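Local coordinates for protein paenibacillus xanthan lyase (Paenibacillus, PDB 6F2P) that probably cleaves mannosyl linkages in the side chains of xanthan by beta-elimination, as a calcium-binding enzyme of polysaccharide lyase family 8, at residues Ala32-Asn35 against Ala36-Thr40; Tyr223-Asn226 against Gly227-Ser231; Leu276-Met279 against Val280-Arg283; Ala296-Val299 against Met300-Ile304; Ser420-Asn423 against Asp424-Ala428. One frame throughout, in Å; residues are numbered along the deposited sequence.

Contact 1: residues Ala32-Asn35 against Ala36-Thr40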
# COMPACT_ATOMS: atom_id res chain seq x y z
N ALA A 32 -30.77 -6.12 -33.05
CA ALA A 32 -30.71 -7.26 -32.14
C ALA A 32 -31.29 -6.90 -30.78
O ALA A 32 -32.00 -7.70 -30.17
CB ALA A 32 -29.28 -7.70 -31.99
N ARG A 33 -30.99 -5.70 -30.30
CA ARG A 33 -31.48 -5.27 -28.99
C ARG A 33 -33.00 -5.08 -29.00
O ARG A 33 -33.69 -5.49 -28.08
CB ARG A 33 -30.74 -4.01 -28.54
CG ARG A 33 -31.20 -3.43 -27.22
CD ARG A 33 -31.32 -4.49 -26.13
NE ARG A 33 -30.04 -5.05 -25.76
CZ ARG A 33 -29.89 -6.10 -24.96
NH1 ARG A 33 -30.96 -6.70 -24.45
NH2 ARG A 33 -28.67 -6.56 -24.67
N VAL A 34 -33.50 -4.45 -30.06
CA VAL A 34 -34.93 -4.22 -30.21
C VAL A 34 -35.69 -5.54 -30.18
O VAL A 34 -36.68 -5.69 -29.45
CB VAL A 34 -35.23 -3.48 -31.52
CG1 VAL A 34 -36.73 -3.46 -31.79
CG2 VAL A 34 -34.67 -2.07 -31.46
N ASN A 35 -35.23 -6.49 -30.97
CA ASN A 35 -35.80 -7.82 -30.94
C ASN A 35 -35.76 -8.43 -29.54
O ASN A 35 -36.78 -8.90 -29.02
CB ASN A 35 -35.11 -8.74 -31.95
CG ASN A 35 -35.46 -10.20 -31.74
OD1 ASN A 35 -36.59 -10.62 -31.98
ND2 ASN A 35 -34.49 -10.98 -31.28
N ALA A 36 -34.59 -8.42 -28.91
CA ALA A 36 -34.43 -8.94 -27.55
C ALA A 36 -35.43 -8.30 -26.59
O ALA A 36 -36.05 -8.99 -25.77
CB ALA A 36 -33.02 -8.73 -27.07
N ILE A 37 -35.58 -6.99 -26.70
CA ILE A 37 -36.55 -6.25 -25.88
C ILE A 37 -37.98 -6.73 -26.14
O ILE A 37 -38.75 -6.96 -25.19
CB ILE A 37 -36.45 -4.75 -26.15
CG1 ILE A 37 -35.13 -4.20 -25.59
CG2 ILE A 37 -37.64 -4.02 -25.57
CD1 ILE A 37 -34.88 -2.74 -25.90
N THR A 38 -38.32 -6.90 -27.41
CA THR A 38 -39.65 -7.35 -27.81
C THR A 38 -39.95 -8.74 -27.27
O THR A 38 -41.00 -8.98 -26.66
CB THR A 38 -39.80 -7.36 -29.33
OG1 THR A 38 -39.52 -6.05 -29.86
CG2 THR A 38 -41.21 -7.79 -29.72
N VAL A 39 -39.03 -9.67 -27.51
CA VAL A 39 -39.21 -11.06 -27.10
C VAL A 39 -39.41 -11.17 -25.58
O VAL A 39 -40.33 -11.86 -25.12
CB VAL A 39 -38.02 -11.93 -27.53
CG1 VAL A 39 -38.10 -13.31 -26.90
CG2 VAL A 39 -37.98 -12.03 -29.04
N THR A 40 -38.56 -10.48 -24.83
CA THR A 40 -38.64 -10.49 -23.37
C THR A 40 -40.00 -9.99 -22.89
O THR A 40 -40.64 -10.61 -22.03
CB THR A 40 -37.51 -9.65 -22.73
OG1 THR A 40 -36.25 -10.32 -22.90
CG2 THR A 40 -37.75 -9.48 -21.25
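The aliphatic part of Arg33 overlaps Ile37 one helical turn further on, the two side chains crossing at about a right angle with Arg33 CD 3.9 Å from Ile37 CG1. CG of Arg33 stands opposite its own backbone N (chi1 177°), and bends at the next two torsions fold the guanidinium over the following turn, until NH1 lies 3.9 Å from Ala36 CB. Beneath this pair the backbone bond from Ile37 N to Arg33 O (2.8 Å) closes the same turn. The oxygen of Val34 is gripped twice by Thr38: the amide N donates to it, and OG1, 2.9 Å from Val34 O, does so from above the carbonyl plane. The Thr38 hydroxyl also pairs with Ser89 OG. On another side of the helix Asn35 and Val39 run alongside each other, Asn35 OD1 resting 3.5 Å from Val39 CG2. Arg33, Val34 and Ile37 pack on Ile340 of helix 340-351, and Ile37 also meets Leu82 of helix 68-85, whereas Asn35 and Val39 are exposed. Contacts spaced three or four residues apart, with one side buried and another in solvent, are those of an amphipathic helix, here within the family's N-terminal alpha-helical domain.

Contact 2: residues Tyr223-Asn226 against Gly227-Ser231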
# COMPACT_ATOMS: atom_id res chain seq x y z
N TYR A 223 -11.47 -4.99 1.99
CA TYR A 223 -11.38 -5.73 0.73
C TYR A 223 -11.19 -4.85 -0.49
O TYR A 223 -11.82 -3.81 -0.61
CB TYR A 223 -12.58 -6.68 0.56
CG TYR A 223 -12.78 -7.55 1.77
CD1 TYR A 223 -13.56 -7.11 2.82
CD2 TYR A 223 -12.15 -8.78 1.89
CE1 TYR A 223 -13.72 -7.86 3.95
CE2 TYR A 223 -12.31 -9.56 3.02
CZ TYR A 223 -13.10 -9.09 4.05
OH TYR A 223 -13.28 -9.82 5.20
N ALA A 224 -10.30 -5.29 -1.37
CA ALA A 224 -10.08 -4.63 -2.65
C ALA A 224 -11.35 -4.79 -3.47
O ALA A 224 -11.78 -5.91 -3.74
CB ALA A 224 -8.92 -5.28 -3.36
N TYR A 225 -11.97 -3.68 -3.86
CA TYR A 225 -13.30 -3.77 -4.45
C TYR A 225 -13.64 -2.81 -5.59
O TYR A 225 -14.81 -2.50 -5.80
CB TYR A 225 -14.38 -3.66 -3.36
CG TYR A 225 -15.10 -4.97 -3.11
CD1 TYR A 225 -15.75 -5.64 -4.15
CD2 TYR A 225 -15.13 -5.53 -1.85
CE1 TYR A 225 -16.39 -6.84 -3.93
CE2 TYR A 225 -15.78 -6.73 -1.62
CZ TYR A 225 -16.41 -7.37 -2.65
OH TYR A 225 -17.04 -8.57 -2.41
N ASN A 226 -12.63 -2.36 -6.34
CA ASN A 226 -12.87 -1.49 -7.48
C ASN A 226 -13.89 -2.10 -8.44
O ASN A 226 -14.78 -1.42 -8.94
CB ASN A 226 -11.59 -1.19 -8.25
CG ASN A 226 -10.53 -0.53 -7.39
OD1 ASN A 226 -10.26 -0.96 -6.26
ND2 ASN A 226 -9.92 0.53 -7.92
N GLY A 227 -13.73 -3.40 -8.70
CA GLY A 227 -14.57 -4.11 -9.65
C GLY A 227 -15.95 -4.48 -9.13
O GLY A 227 -16.86 -4.70 -9.91
N GLY A 228 -16.10 -4.54 -7.81
CA GLY A 228 -17.39 -4.87 -7.23
C GLY A 228 -18.25 -3.66 -6.88
O GLY A 228 -18.99 -3.14 -7.71
N TYR A 229 -18.16 -3.24 -5.62
CA TYR A 229 -18.93 -2.11 -5.14
C TYR A 229 -18.56 -0.82 -5.84
O TYR A 229 -19.43 -0.05 -6.25
CB TYR A 229 -18.79 -1.97 -3.62
CG TYR A 229 -19.48 -3.09 -2.89
CD1 TYR A 229 -20.85 -3.04 -2.65
CD2 TYR A 229 -18.79 -4.22 -2.48
CE1 TYR A 229 -21.51 -4.08 -2.00
CE2 TYR A 229 -19.44 -5.27 -1.83
CZ TYR A 229 -20.80 -5.19 -1.59
OH TYR A 229 -21.45 -6.22 -0.94
N GLY A 230 -17.26 -0.57 -5.99
CA GLY A 230 -16.80 0.69 -6.55
C GLY A 230 -17.35 0.87 -7.95
O GLY A 230 -17.68 1.97 -8.38
N SER A 231 -17.43 -0.24 -8.66
CA SER A 231 -18.00 -0.27 -9.99
C SER A 231 -19.45 0.24 -9.97
O SER A 231 -19.81 1.10 -10.78
CB SER A 231 -17.92 -1.70 -10.52
OG SER A 231 -18.08 -1.73 -11.92
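Gly227 turns the chain straight after Asn226, and its N is held from outside by Val280 O. Gly228 comes next, its CA at the edge of the Tyr225 ring, 3.6 Å from CD1. A side chain on Gly228 would run into that ring; Gly228 N makes a weak bond to Tyr225 O (3.1 Å). This glycine occupies the N-cap of helix 229-244, so the stretch is the junction where the last strand of the small antiparallel sheet, 223-224, gives way to a helix of the family's alpha-helical domain. Tyr229, in the first turn of that helix, sends the edge of its ring down onto one face of Tyr225 in a T-shaped stack: the planes stand at 76°, and Tyr229 CD2 sits 3.6 Å above the Tyr225 plane, over its centre. The two side chains run alongside each other, pointing the same way, and both hydroxyls have outside partners, Tyr225 OH meeting Glu395 and Tyr229 OH meeting Arg283. Replacing Tyr225 with an alanine would probably leave the Tyr229 edge without the face it rests on and Glu395 without its phenolic mate. Gly230 N then closes the turn on Tyr225 O (3.1 Å, N-H...O angle 158°), a second donor to that carbonyl. At Ser231, CB passes 3.5 Å from Asn226 O, while the side chain packs on Thr298 and Val299 of helix 292-307.

Contact 3: residues Leu276-Met279 against Val280-Arg283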
# COMPACT_ATOMS: atom_id res chain seq x y z
N LEU A 276 -12.13 -6.64 -16.88
CA LEU A 276 -11.95 -6.01 -15.59
C LEU A 276 -11.26 -7.02 -14.71
O LEU A 276 -11.79 -8.11 -14.52
CB LEU A 276 -13.30 -5.61 -15.00
CG LEU A 276 -13.29 -4.83 -13.69
CD1 LEU A 276 -12.43 -3.59 -13.81
CD2 LEU A 276 -14.72 -4.45 -13.30
N MET A 277 -10.08 -6.68 -14.20
CA MET A 277 -9.26 -7.64 -13.45
C MET A 277 -9.97 -8.22 -12.23
O MET A 277 -10.45 -7.48 -11.37
CB MET A 277 -7.93 -7.01 -13.04
CG MET A 277 -7.05 -6.65 -14.21
SD MET A 277 -5.45 -6.02 -13.69
CE MET A 277 -4.75 -5.67 -15.30
N ASP A 278 -10.02 -9.55 -12.16
CA ASP A 278 -10.74 -10.25 -11.11
C ASP A 278 -10.24 -9.96 -9.70
O ASP A 278 -10.98 -10.09 -8.72
CB ASP A 278 -10.69 -11.75 -11.36
CG ASP A 278 -11.52 -12.17 -12.55
OD1 ASP A 278 -12.55 -11.51 -12.83
OD2 ASP A 278 -11.15 -13.16 -13.21
N MET A 279 -8.97 -9.56 -9.58
CA MET A 279 -8.39 -9.36 -8.27
C MET A 279 -8.99 -8.16 -7.53
O MET A 279 -8.86 -8.05 -6.32
CB MET A 279 -6.87 -9.24 -8.35
CG MET A 279 -6.35 -7.95 -8.96
SD MET A 279 -4.55 -7.97 -9.04
CE MET A 279 -4.21 -6.32 -9.67
N VAL A 280 -9.68 -7.27 -8.26
CA VAL A 280 -10.37 -6.17 -7.61
C VAL A 280 -11.88 -6.35 -7.58
O VAL A 280 -12.61 -5.40 -7.26
CB VAL A 280 -10.07 -4.78 -8.25
CG1 VAL A 280 -8.58 -4.49 -8.24
CG2 VAL A 280 -10.64 -4.70 -9.66
N ARG A 281 -12.37 -7.54 -7.92
CA ARG A 281 -13.81 -7.76 -8.00
C ARG A 281 -14.36 -8.50 -6.79
O ARG A 281 -15.55 -8.85 -6.75
CB ARG A 281 -14.19 -8.46 -9.30
CG ARG A 281 -13.80 -7.68 -10.54
CD ARG A 281 -14.49 -8.17 -11.79
NE ARG A 281 -14.39 -9.62 -11.99
CZ ARG A 281 -15.42 -10.46 -11.91
NH1 ARG A 281 -16.63 -10.01 -11.65
NH2 ARG A 281 -15.24 -11.77 -12.10
N GLY A 282 -13.51 -8.71 -5.79
CA GLY A 282 -13.92 -9.37 -4.56
C GLY A 282 -14.71 -10.65 -4.79
O GLY A 282 -14.34 -11.48 -5.63
N ARG A 283 -15.82 -10.79 -4.06
CA ARG A 283 -16.60 -12.02 -4.12
C ARG A 283 -17.27 -12.25 -5.47
O ARG A 283 -17.77 -13.34 -5.74
CB ARG A 283 -17.63 -12.08 -2.99
CG ARG A 283 -18.87 -11.23 -3.19
CD ARG A 283 -19.75 -11.31 -1.95
NE ARG A 283 -21.04 -10.69 -2.17
CZ ARG A 283 -21.34 -9.44 -1.82
NH1 ARG A 283 -20.44 -8.68 -1.22
NH2 ARG A 283 -22.55 -8.95 -2.07
O HOH W 1 -11.62 -11.47 -6.20
O HOH W 2 -10.88 -8.29 -4.47
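Asp278 and Arg281 form a salt bridge in which a single carboxylate oxygen takes two guanidinium nitrogens. Asp278 OD1 lies 2.8 Å from Arg281 NE and 2.8 Å from Arg281 NH2, close to the guanidinium plane, so the arginine presents its NE side edge-on. The carboxylate is turned 56° from that plane: OD1 receives NE on its anti lone pair, whereas NH2 arrives from above the carboxylate. A bend at chi3 (-51°) of Arg281 brings this edge back to the aspartate. The other oxygen, OD2, binds Trp427 NE1, so both carboxylate oxygens are engaged. A leucine in place of Arg281 would probably leave Asp278 OD1 without its two donors and the buried charge poorly balanced. Around this pair the backbone winds in a short 3-10 stretch, with Val280 N bonded to Met277 O and Arg281 N to Asp278 O (3.0 Å). Two waters tie the turn to Gly282, one donating to Asp278 O and Gly282 O, the other linking Met279 O to Gly282 N. The aliphatic stem of Arg281 packs on Leu276, CD lying 4.0 Å from Leu276 CD2, and Val280 CG2 comes close to Met277 O. The loop leaves strand 275-276 and is wedged between helix 292-307, touched by Leu276 and Arg281, and strands 372-377 and 411-415, against which Met277 and Met279 lie.

Contact 4: residues Ala296-Val299 against Met300-Ile304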
# COMPACT_ATOMS: atom_id res chain seq x y z
N ALA A 296 -16.59 -5.76 -17.07
CA ALA A 296 -15.97 -4.56 -17.62
C ALA A 296 -16.99 -3.62 -18.25
O ALA A 296 -16.76 -2.41 -18.37
CB ALA A 296 -14.92 -4.95 -18.64
N VAL A 297 -18.12 -4.20 -18.65
CA VAL A 297 -19.12 -3.48 -19.44
C VAL A 297 -19.70 -2.25 -18.73
O VAL A 297 -19.80 -1.19 -19.33
CB VAL A 297 -20.24 -4.42 -19.94
CG1 VAL A 297 -21.38 -3.61 -20.50
CG2 VAL A 297 -19.69 -5.37 -20.99
N THR A 298 -20.06 -2.40 -17.46
CA THR A 298 -20.63 -1.30 -16.69
C THR A 298 -19.63 -0.14 -16.56
O THR A 298 -20.02 1.04 -16.55
CB THR A 298 -21.09 -1.76 -15.28
OG1 THR A 298 -21.57 -0.63 -14.54
CG2 THR A 298 -19.94 -2.40 -14.52
N VAL A 299 -18.34 -0.47 -16.49
CA VAL A 299 -17.31 0.55 -16.36
C VAL A 299 -17.13 1.31 -17.68
O VAL A 299 -17.06 2.55 -17.69
CB VAL A 299 -15.97 -0.05 -15.93
CG1 VAL A 299 -14.92 1.03 -15.87
CG2 VAL A 299 -16.11 -0.74 -14.59
N MET A 300 -17.05 0.57 -18.78
CA MET A 300 -16.97 1.18 -20.10
C MET A 300 -18.17 2.09 -20.33
O MET A 300 -18.03 3.18 -20.89
CB MET A 300 -16.89 0.11 -21.19
CG MET A 300 -15.62 -0.72 -21.13
SD MET A 300 -15.57 -2.11 -22.27
CE MET A 300 -15.83 -1.33 -23.86
N ALA A 301 -19.33 1.65 -19.86
CA ALA A 301 -20.56 2.42 -20.01
C ALA A 301 -20.48 3.68 -19.17
O ALA A 301 -20.90 4.75 -19.61
CB ALA A 301 -21.78 1.59 -19.59
N SER A 302 -19.94 3.55 -17.97
CA SER A 302 -19.80 4.69 -17.08
C SER A 302 -18.84 5.72 -17.65
O SER A 302 -19.04 6.92 -17.47
CB SER A 302 -19.32 4.23 -15.70
OG SER A 302 -20.33 3.49 -15.02
N ILE A 303 -17.80 5.24 -18.33
CA ILE A 303 -16.78 6.12 -18.89
C ILE A 303 -17.36 6.93 -20.05
O ILE A 303 -17.09 8.13 -20.18
CB ILE A 303 -15.52 5.34 -19.31
CG1 ILE A 303 -14.79 4.81 -18.08
CG2 ILE A 303 -14.58 6.25 -20.09
CD1 ILE A 303 -13.61 3.91 -18.38
N ILE A 304 -18.17 6.27 -20.87
CA ILE A 304 -18.92 6.93 -21.93
C ILE A 304 -19.85 8.01 -21.37
O ILE A 304 -19.91 9.13 -21.89
CB ILE A 304 -19.73 5.92 -22.74
CG1 ILE A 304 -18.79 5.00 -23.51
CG2 ILE A 304 -20.69 6.62 -23.67
CD1 ILE A 304 -19.49 3.87 -24.22
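With chi1 at -70°, Ser302 holds OG beside its own backbone N and swings the hydroxyl back to the carbonyl of Thr298; a similar first torsion in Ile303 (-69°), followed by an extended second one, lays that side chain back toward Val299. The hydroxyl bond, Ser302 OG to Thr298 O, is 2.9 Å long and doubles the helical bond from Ser302 N to the same oxygen. The two donors reach Thr298 O from opposite faces of its plane, each tilted about 30° out of it, so the carbonyl is shared between them. Ile303 CD1 ends 4.0 Å from Val299 CG1, the branches slanting past each other in van der Waals contact. Nearer the start of the stretch, Met300 N donates almost straight to Ala296 O (3.0 Å), and Met300 CG passes 3.4 Å from that same oxygen before the chain bends at chi3, turning its terminal methyl aside. Outside the segments the helix, 292-307, packs among its neighbours: Thr298 meets Ser235 and Ser302 meets Leu234 of helix 229-244, Ile303 meets Phe318, Val322 and Trp325 of helix 312-328, and Met300 meets Leu326. The chemistry is that of a largely buried helix, with the Ser302 hydroxyl satisfied by the helix's own backbone and the remaining cohesion between these side chains apolar, with no salt bridge among them.

Contact 5: residues Ser420-Asn423 against Asp424-Ala428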
# COMPACT_ATOMS: atom_id res chain seq x y z
N SER A 420 -9.94 -14.45 -23.31
CA SER A 420 -10.96 -15.22 -22.62
C SER A 420 -10.40 -16.02 -21.46
O SER A 420 -11.13 -16.73 -20.77
CB SER A 420 -11.69 -16.17 -23.59
OG SER A 420 -10.87 -17.28 -23.89
N GLN A 421 -9.09 -15.90 -21.24
CA GLN A 421 -8.38 -16.70 -20.25
C GLN A 421 -9.13 -16.87 -18.93
O GLN A 421 -9.26 -17.99 -18.43
CB GLN A 421 -6.98 -16.13 -20.00
CG GLN A 421 -6.20 -16.85 -18.91
CD GLN A 421 -5.95 -18.32 -19.23
OE1 GLN A 421 -5.78 -19.13 -18.33
NE2 GLN A 421 -5.94 -18.66 -20.51
N PHE A 422 -9.63 -15.77 -18.38
CA PHE A 422 -10.22 -15.81 -17.05
C PHE A 422 -11.74 -15.77 -17.09
O PHE A 422 -12.39 -15.82 -16.04
CB PHE A 422 -9.67 -14.68 -16.18
CG PHE A 422 -8.18 -14.75 -15.99
CD1 PHE A 422 -7.62 -15.78 -15.25
CD2 PHE A 422 -7.35 -13.82 -16.58
CE1 PHE A 422 -6.25 -15.86 -15.09
CE2 PHE A 422 -5.98 -13.91 -16.42
CZ PHE A 422 -5.43 -14.93 -15.67
N ASN A 423 -12.30 -15.67 -18.29
CA ASN A 423 -13.72 -15.90 -18.48
C ASN A 423 -13.91 -17.25 -19.20
O ASN A 423 -13.03 -18.11 -19.10
CB ASN A 423 -14.41 -14.74 -19.21
CG ASN A 423 -13.64 -14.24 -20.41
OD1 ASN A 423 -13.81 -14.75 -21.52
ND2 ASN A 423 -12.79 -13.23 -20.21
N ASP A 424 -15.03 -17.45 -19.88
CA ASP A 424 -15.27 -18.71 -20.57
C ASP A 424 -15.19 -19.87 -19.56
O ASP A 424 -14.70 -20.96 -19.86
CB ASP A 424 -14.26 -18.85 -21.72
CG ASP A 424 -14.40 -20.15 -22.50
OD1 ASP A 424 -15.55 -20.59 -22.75
OD2 ASP A 424 -13.34 -20.72 -22.86
N HIS A 425 -15.67 -19.59 -18.35
CA HIS A 425 -15.75 -20.57 -17.26
C HIS A 425 -14.43 -20.98 -16.64
O HIS A 425 -14.33 -22.06 -16.07
CB HIS A 425 -16.53 -21.82 -17.69
CG HIS A 425 -17.86 -21.51 -18.30
ND1 HIS A 425 -18.85 -20.85 -17.61
CD2 HIS A 425 -18.35 -21.73 -19.54
CE1 HIS A 425 -19.90 -20.69 -18.40
NE2 HIS A 425 -19.62 -21.22 -19.58
N PHE A 426 -13.42 -20.11 -16.75
CA PHE A 426 -12.17 -20.30 -16.01
C PHE A 426 -12.41 -20.69 -14.54
O PHE A 426 -11.92 -21.72 -14.06
CB PHE A 426 -11.29 -19.05 -16.09
CG PHE A 426 -10.15 -19.05 -15.11
CD1 PHE A 426 -8.94 -19.64 -15.43
CD2 PHE A 426 -10.30 -18.48 -13.84
CE1 PHE A 426 -7.91 -19.67 -14.53
CE2 PHE A 426 -9.27 -18.51 -12.93
CZ PHE A 426 -8.06 -19.10 -13.28
N TRP A 427 -13.19 -19.87 -13.83
CA TRP A 427 -13.36 -20.03 -12.39
C TRP A 427 -14.13 -21.27 -11.94
O TRP A 427 -13.98 -21.70 -10.80
CB TRP A 427 -14.01 -18.78 -11.78
CG TRP A 427 -13.07 -17.62 -11.65
CD1 TRP A 427 -13.10 -16.47 -12.38
CD2 TRP A 427 -11.95 -17.51 -10.77
NE1 TRP A 427 -12.07 -15.64 -11.99
CE2 TRP A 427 -11.35 -16.26 -11.00
CE3 TRP A 427 -11.40 -18.36 -9.79
CZ2 TRP A 427 -10.23 -15.82 -10.30
CZ3 TRP A 427 -10.28 -17.92 -9.10
CH2 TRP A 427 -9.71 -16.66 -9.36
N ALA A 428 -14.96 -21.83 -12.82
CA ALA A 428 -15.78 -22.97 -12.43
C ALA A 428 -15.10 -24.30 -12.74
O ALA A 428 -15.63 -25.36 -12.40
CB ALA A 428 -17.15 -22.90 -13.11
O HOH W 3 -14.39 -17.48 -15.11
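This is a local aromatic contact between residues brought together by consecutive tight turns, in the loop that leaves strand 411-415 and leads into the short, weakly bonded helix 426-429. Phe422 turns its ring edge toward the face of Phe426 in a T-shaped stack, with centroids 5.1 Å apart and planes at 79°. Phe422 CD1 stands 3.8 Å above the centre of the Phe426 ring. Phe426 CG points opposite its backbone N (chi1 166°), placing the ring alongside Phe422, and CB of Phe426 sits 3.3 Å from Gln421 O. Trp427 continues the cluster: its indole face receives Phe426 CE2, while its side chain also packs on Met411 and Tyr413 of strand 411-415. A type I turn spans Ser420 to Asn423, and a type I' turn follows from Asn423 to Phe426, closed by Phe426 N donating to Asn423 O (3.1 Å, from well above the carbonyl plane). A water bridges the turn to the helix, donating to Phe422 O at 2.8 Å and accepting from Trp427 N at 3.0 Å. At the polar side Asp424 OD1 forms a salt bridge to Arg597, and Asn423 ND2 binds Asp292 OD1 at the start of helix 292-307. Two successive beta turns carrying a stacked aromatic cluster thus appear to lie where the alpha-helical and super-sandwich domains of this family 8 lyase meet, consistent with the bond to Asp292.

Contact 1 is the outlying one, a partly exposed turn of helix about 22 Å, centre to centre, from contact 4, whereas contacts 2 to 5 are buried. Contacts 1 and 4 share a chemistry, helical backbone bonds doubled by a hydroxyl, but contact 4 is enclosed by other helices. Contacts 2, 3 and 5 are turns instead, held by aromatic edges, a salt bridge and waters. Contacts 2 and 3 touch directly through Gly227 N to Val280 O and Tyr229 OH to Arg283 NH1, and both pack on the helix of contact 4. Asp278 to Trp427 joins contact 3 to contact 5, the one lying in the super-sandwich domain.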